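Local structure of tubulin-specific chaperone A (Saccharomyces cerevisiae, 1QSD) at residues Tyr23-Val34 / Gln51-Leu62. The protein binds beta-tubulin as a post-chaperonin cofactor and takes part in an early step of the tubulin folding pathway. Numbering follows the deposited sequence.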
loop_
_atom_site.group_PDB
_atom_site.type_symbol
_atom_site.label_atom_id
_atom_site.label_comp_id
_atom_site.label_asym_id
_atom_site.label_seq_id
_atom_site.Cartn_x
_atom_site.Cartn_y
_atom_site.Cartn_z
ATOM N N TYR A 23 5.429 1.902 1.754
ATOM C CA TYR A 23 4.360 1.589 2.692
ATOM C C TYR A 23 4.658 2.141 4.092
ATOM O O TYR A 23 3.744 2.523 4.827
ATOM C CB TYR A 23 4.130 0.076 2.741
ATOM C CG TYR A 23 3.393 -0.513 1.544
ATOM C CD1 TYR A 23 3.512 0.036 0.257
ATOM C CD2 TYR A 23 2.572 -1.630 1.701
ATOM C CE1 TYR A 23 2.817 -0.522 -0.849
ATOM C CE2 TYR A 23 1.882 -2.187 0.616
ATOM C CZ TYR A 23 2.001 -1.641 -0.651
ATOM O OH TYR A 23 1.282 -2.256 -1.664
ATOM N N GLN A 24 5.936 2.215 4.449
ATOM C CA GLN A 24 6.329 2.732 5.751
ATOM C C GLN A 24 6.092 4.242 5.843
ATOM O O GLN A 24 5.949 4.780 6.937
ATOM C CB GLN A 24 7.794 2.401 6.046
ATOM C CG GLN A 24 8.093 2.052 7.520
ATOM C CD GLN A 24 7.624 0.655 7.943
ATOM O OE1 GLN A 24 7.280 0.429 9.103
ATOM N NE2 GLN A 24 7.633 -0.287 7.008
ATOM N N GLN A 25 6.062 4.925 4.698
ATOM C CA GLN A 25 5.799 6.375 4.653
ATOM C C GLN A 25 4.307 6.612 4.912
ATOM O O GLN A 25 3.927 7.519 5.654
ATOM C CB GLN A 25 6.113 6.961 3.270
ATOM C CG GLN A 25 7.517 6.712 2.727
ATOM C CD GLN A 25 7.655 7.074 1.240
ATOM O OE1 GLN A 25 8.714 7.538 0.801
ATOM N NE2 GLN A 25 6.594 6.848 0.460
ATOM N N GLU A 26 3.472 5.815 4.241
ATOM C CA GLU A 26 2.020 5.882 4.369
ATOM C C GLU A 26 1.638 5.679 5.828
ATOM O O GLU A 26 0.902 6.479 6.397
ATOM C CB GLU A 26 1.369 4.791 3.512
ATOM C CG GLU A 26 0.381 5.301 2.462
ATOM C CD GLU A 26 -1.064 5.370 2.957
ATOM O OE1 GLU A 26 -1.568 6.494 3.195
ATOM O OE2 GLU A 26 -1.702 4.296 3.089
ATOM N N LEU A 27 2.171 4.617 6.428
ATOM C CA LEU A 27 1.910 4.274 7.818
ATOM C C LEU A 27 2.260 5.410 8.777
ATOM O O LEU A 27 1.474 5.749 9.664
ATOM C CB LEU A 27 2.700 3.022 8.201
ATOM C CG LEU A 27 2.347 2.391 9.550
ATOM C CD1 LEU A 27 0.902 1.882 9.526
ATOM C CD2 LEU A 27 3.295 1.246 9.846
ATOM N N LYS A 28 3.432 6.006 8.587
ATOM C CA LYS A 28 3.891 7.096 9.442
ATOM C C LYS A 28 2.989 8.319 9.354
ATOM O O LYS A 28 2.709 8.975 10.358
ATOM C CB LYS A 28 5.326 7.477 9.088
ATOM C CG LYS A 28 5.913 8.498 10.024
ATOM C CD LYS A 28 7.438 8.546 9.988
ATOM C CE LYS A 28 7.948 9.489 11.089
ATOM N NZ LYS A 28 9.433 9.560 11.197
ATOM N N ASP A 29 2.535 8.616 8.143
ATOM C CA ASP A 29 1.652 9.743 7.884
ATOM C C ASP A 29 0.247 9.534 8.505
ATOM O O ASP A 29 -0.393 10.490 8.942
ATOM C CB ASP A 29 1.550 9.960 6.374
ATOM C CG ASP A 29 0.815 11.229 6.011
ATOM O OD1 ASP A 29 -0.267 11.127 5.390
ATOM O OD2 ASP A 29 1.317 12.331 6.343
ATOM N N GLN A 30 -0.220 8.285 8.542
ATOM C CA GLN A 30 -1.522 7.951 9.112
ATOM C C GLN A 30 -1.526 8.034 10.644
ATOM O O GLN A 30 -2.519 8.454 11.245
ATOM C CB GLN A 30 -1.986 6.567 8.650
ATOM C CG GLN A 30 -2.502 6.530 7.214
ATOM C CD GLN A 30 -2.995 5.153 6.799
ATOM O OE1 GLN A 30 -3.850 4.562 7.458
ATOM N NE2 GLN A 30 -2.457 4.638 5.713
ATOM N N GLU A 31 -0.433 7.620 11.275
ATOM C CA GLU A 31 -0.321 7.682 12.729
ATOM C C GLU A 31 -0.282 9.138 13.206
ATOM O O GLU A 31 -0.745 9.463 14.303
ATOM C CB GLU A 31 0.938 6.957 13.198
ATOM C CG GLU A 31 0.816 5.454 13.195
ATOM C CD GLU A 31 2.161 4.775 13.204
ATOM O OE1 GLU A 31 3.082 5.314 13.845
ATOM O OE2 GLU A 31 2.309 3.718 12.547
ATOM N N ALA A 32 0.298 10.010 12.387
ATOM C CA ALA A 32 0.387 11.426 12.730
ATOM C C ALA A 32 -1.034 11.968 12.781
ATOM O O ALA A 32 -1.425 12.664 13.727
ATOM C CB ALA A 32 1.213 12.186 11.679
ATOM N N HIS A 33 -1.818 11.574 11.782
ATOM C CA HIS A 33 -3.202 11.989 11.665
ATOM C C HIS A 33 -4.070 11.490 12.816
ATOM O O HIS A 33 -4.848 12.260 13.380
ATOM C CB HIS A 33 -3.786 11.537 10.331
ATOM C CG HIS A 33 -5.156 12.088 10.065
ATOM N ND1 HIS A 33 -5.588 13.289 10.585
ATOM C CD2 HIS A 33 -6.175 11.610 9.315
ATOM C CE1 HIS A 33 -6.817 13.534 10.161
ATOM N NE2 HIS A 33 -7.199 12.527 9.391
ATOM N N VAL A 34 -3.954 10.205 13.139
ATOM C CA VAL A 34 -4.716 9.609 14.232
ATOM C C VAL A 34 -4.316 10.260 15.555
ATOM O O VAL A 34 -5.170 10.491 16.422
ATOM C CB VAL A 34 -4.478 8.080 14.325
ATOM C CG1 VAL A 34 -5.075 7.522 15.608
ATOM C CG2 VAL A 34 -5.106 7.385 13.130
ATOM N N GLN A 51 -10.720 6.513 11.504
ATOM C CA GLN A 51 -9.306 6.656 11.241
ATOM C C GLN A 51 -8.443 5.571 11.838
ATOM O O GLN A 51 -7.453 5.179 11.236
ATOM C CB GLN A 51 -8.817 8.002 11.744
ATOM C CG GLN A 51 -8.003 8.741 10.728
ATOM C CD GLN A 51 -8.868 9.402 9.679
ATOM O OE1 GLN A 51 -8.732 10.603 9.413
ATOM N NE2 GLN A 51 -9.767 8.634 9.074
ATOM N N GLU A 52 -8.790 5.107 13.029
ATOM C CA GLU A 52 -8.000 4.069 13.677
ATOM C C GLU A 52 -8.101 2.774 12.890
ATOM O O GLU A 52 -7.081 2.140 12.604
ATOM C CB GLU A 52 -8.445 3.849 15.133
ATOM C CG GLU A 52 -8.127 5.025 16.054
ATOM C CD GLU A 52 -8.408 4.754 17.525
ATOM O OE1 GLU A 52 -7.453 4.861 18.324
ATOM O OE2 GLU A 52 -9.573 4.458 17.884
ATOM N N GLU A 53 -9.330 2.413 12.529
ATOM C CA GLU A 53 -9.622 1.220 11.760
ATOM C C GLU A 53 -8.785 1.213 10.477
ATOM O O GLU A 53 -8.214 0.183 10.115
ATOM C CB GLU A 53 -11.113 1.196 11.428
ATOM C CG GLU A 53 -11.449 1.202 9.922
ATOM C CD GLU A 53 -12.783 1.866 9.592
ATOM O OE1 GLU A 53 -13.820 1.168 9.498
ATOM O OE2 GLU A 53 -12.790 3.095 9.403
ATOM N N VAL A 54 -8.696 2.359 9.796
ATOM C CA VAL A 54 -7.922 2.444 8.558
ATOM C C VAL A 54 -6.452 2.205 8.865
ATOM O O VAL A 54 -5.778 1.441 8.161
ATOM C CB VAL A 54 -8.104 3.802 7.825
ATOM C CG1 VAL A 54 -7.059 3.966 6.721
ATOM C CG2 VAL A 54 -9.495 3.882 7.208
ATOM N N LEU A 55 -5.958 2.816 9.940
ATOM C CA LEU A 55 -4.565 2.626 10.305
ATOM C C LEU A 55 -4.274 1.134 10.493
ATOM O O LEU A 55 -3.317 0.618 9.922
ATOM C CB LEU A 55 -4.207 3.413 11.580
ATOM C CG LEU A 55 -2.737 3.305 12.029
ATOM C CD1 LEU A 55 -1.833 3.910 10.984
ATOM C CD2 LEU A 55 -2.513 3.982 13.361
ATOM N N ASP A 56 -5.146 0.445 11.234
ATOM C CA ASP A 56 -4.993 -0.988 11.518
ATOM C C ASP A 56 -4.875 -1.805 10.246
ATOM O O ASP A 56 -4.152 -2.795 10.213
ATOM C CB ASP A 56 -6.171 -1.530 12.352
ATOM C CG ASP A 56 -6.233 -0.959 13.773
ATOM O OD1 ASP A 56 -7.221 -1.241 14.472
ATOM O OD2 ASP A 56 -5.311 -0.232 14.201
ATOM N N ASP A 57 -5.620 -1.421 9.218
ATOM C CA ASP A 57 -5.575 -2.125 7.951
ATOM C C ASP A 57 -4.201 -1.958 7.325
ATOM O O ASP A 57 -3.547 -2.941 6.972
ATOM C CB ASP A 57 -6.672 -1.618 7.016
ATOM C CG ASP A 57 -8.016 -2.228 7.328
ATOM O OD1 ASP A 57 -8.787 -2.496 6.378
ATOM O OD2 ASP A 57 -8.297 -2.461 8.526
ATOM N N THR A 58 -3.759 -0.710 7.217
ATOM C CA THR A 58 -2.451 -0.395 6.668
ATOM C C THR A 58 -1.399 -1.269 7.358
ATOM O O THR A 58 -0.626 -1.947 6.702
ATOM C CB THR A 58 -2.126 1.086 6.896
ATOM O OG1 THR A 58 -3.166 1.888 6.321
ATOM C CG2 THR A 58 -0.800 1.455 6.260
ATOM N N LYS A 59 -1.412 -1.294 8.681
ATOM C CA LYS A 59 -0.467 -2.106 9.433
ATOM C C LYS A 59 -0.472 -3.600 9.076
ATOM O O LYS A 59 0.591 -4.212 8.979
ATOM C CB LYS A 59 -0.705 -1.953 10.939
ATOM C CG LYS A 59 -0.269 -0.632 11.531
ATOM C CD LYS A 59 -0.583 -0.582 13.017
ATOM C CE LYS A 59 0.001 0.667 13.664
ATOM N NZ LYS A 59 -0.288 0.731 15.133
ATOM N N ARG A 60 -1.648 -4.185 8.861
ATOM C CA ARG A 60 -1.755 -5.616 8.554
ATOM C C ARG A 60 -0.944 -6.025 7.305
ATOM O O ARG A 60 -0.491 -7.168 7.168
ATOM C CB ARG A 60 -3.246 -6.010 8.441
ATOM C CG ARG A 60 -3.805 -6.160 7.011
ATOM C CD ARG A 60 -5.324 -5.927 6.902
ATOM N NE ARG A 60 -6.097 -6.538 7.983
ATOM C CZ ARG A 60 -7.283 -6.095 8.387
ATOM N NH1 ARG A 60 -7.832 -5.042 7.797
ATOM N NH2 ARG A 60 -7.901 -6.663 9.415
ATOM N N LEU A 61 -0.702 -5.042 6.448
ATOM C CA LEU A 61 0.043 -5.202 5.200
ATOM C C LEU A 61 1.544 -5.443 5.377
ATOM O O LEU A 61 2.192 -6.053 4.523
ATOM C CB LEU A 61 -0.119 -3.930 4.382
ATOM C CG LEU A 61 -0.548 -3.950 2.931
ATOM C CD1 LEU A 61 -0.685 -2.507 2.520
ATOM C CD2 LEU A 61 0.463 -4.673 2.062
ATOM N N LEU A 62 2.110 -4.900 6.449
ATOM C CA LEU A 62 3.536 -5.034 6.701
ATOM C C LEU A 62 4.064 -6.417 7.008
ATOM O O LEU A 62 5.064 -6.827 6.422
ATOM C CB LEU A 62 3.993 -4.053 7.770
ATOM C CG LEU A 62 3.983 -2.610 7.279
ATOM C CD1 LEU A 62 4.654 -1.727 8.299
ATOM C CD2 LEU A 62 4.711 -2.510 5.942
#
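Leu61 CD2 lies at the edge of the Tyr23 ring, near its plane, 3.2 Å from Tyr23 CE2. The flat amide of Gln30 reaches Thr58 from the opposite direction: Gln30 NE2 donates to Thr58 OG1 (2.9 Å), which is tilted somewhat from the amide plane. The bond is bent, with an N-H...O angle of 135°. An extended glutamine suits this place, since CB packs on Leu55 CD1 while the amide spans the gap to the short, branched threonine and Gln30 OE1 lies 3.3 Å from Val54 CG1. Replacing Gln30 by an alanine is likely to leave Thr58 OG1 without this donor from helix 5-39 and to open a gap beside Val54. Next to this polar pair, Leu27 enters a hole formed by Leu55, Thr58, Lys59 and Leu62; with CG anti to the backbone N (chi1 -170°), its CD1 presses tightly on Lys59 CG (3.4 Å). Leu55 returns the knob among Leu27, Gln30, Glu31 and Val34, Leu55 CD2 lying 3.6 Å from Glu31 CG. Tyr23 OH of the second subunit hydrogen-bonds Glu26, and Leu61 packs on its counterpart there. The axes of segments 23-34 and 51-62 approach to 9.8 Å and run nearly antiparallel (160°), the knobs-into-holes packing of helices 5-39 and 45-81 in a four-helix bundle.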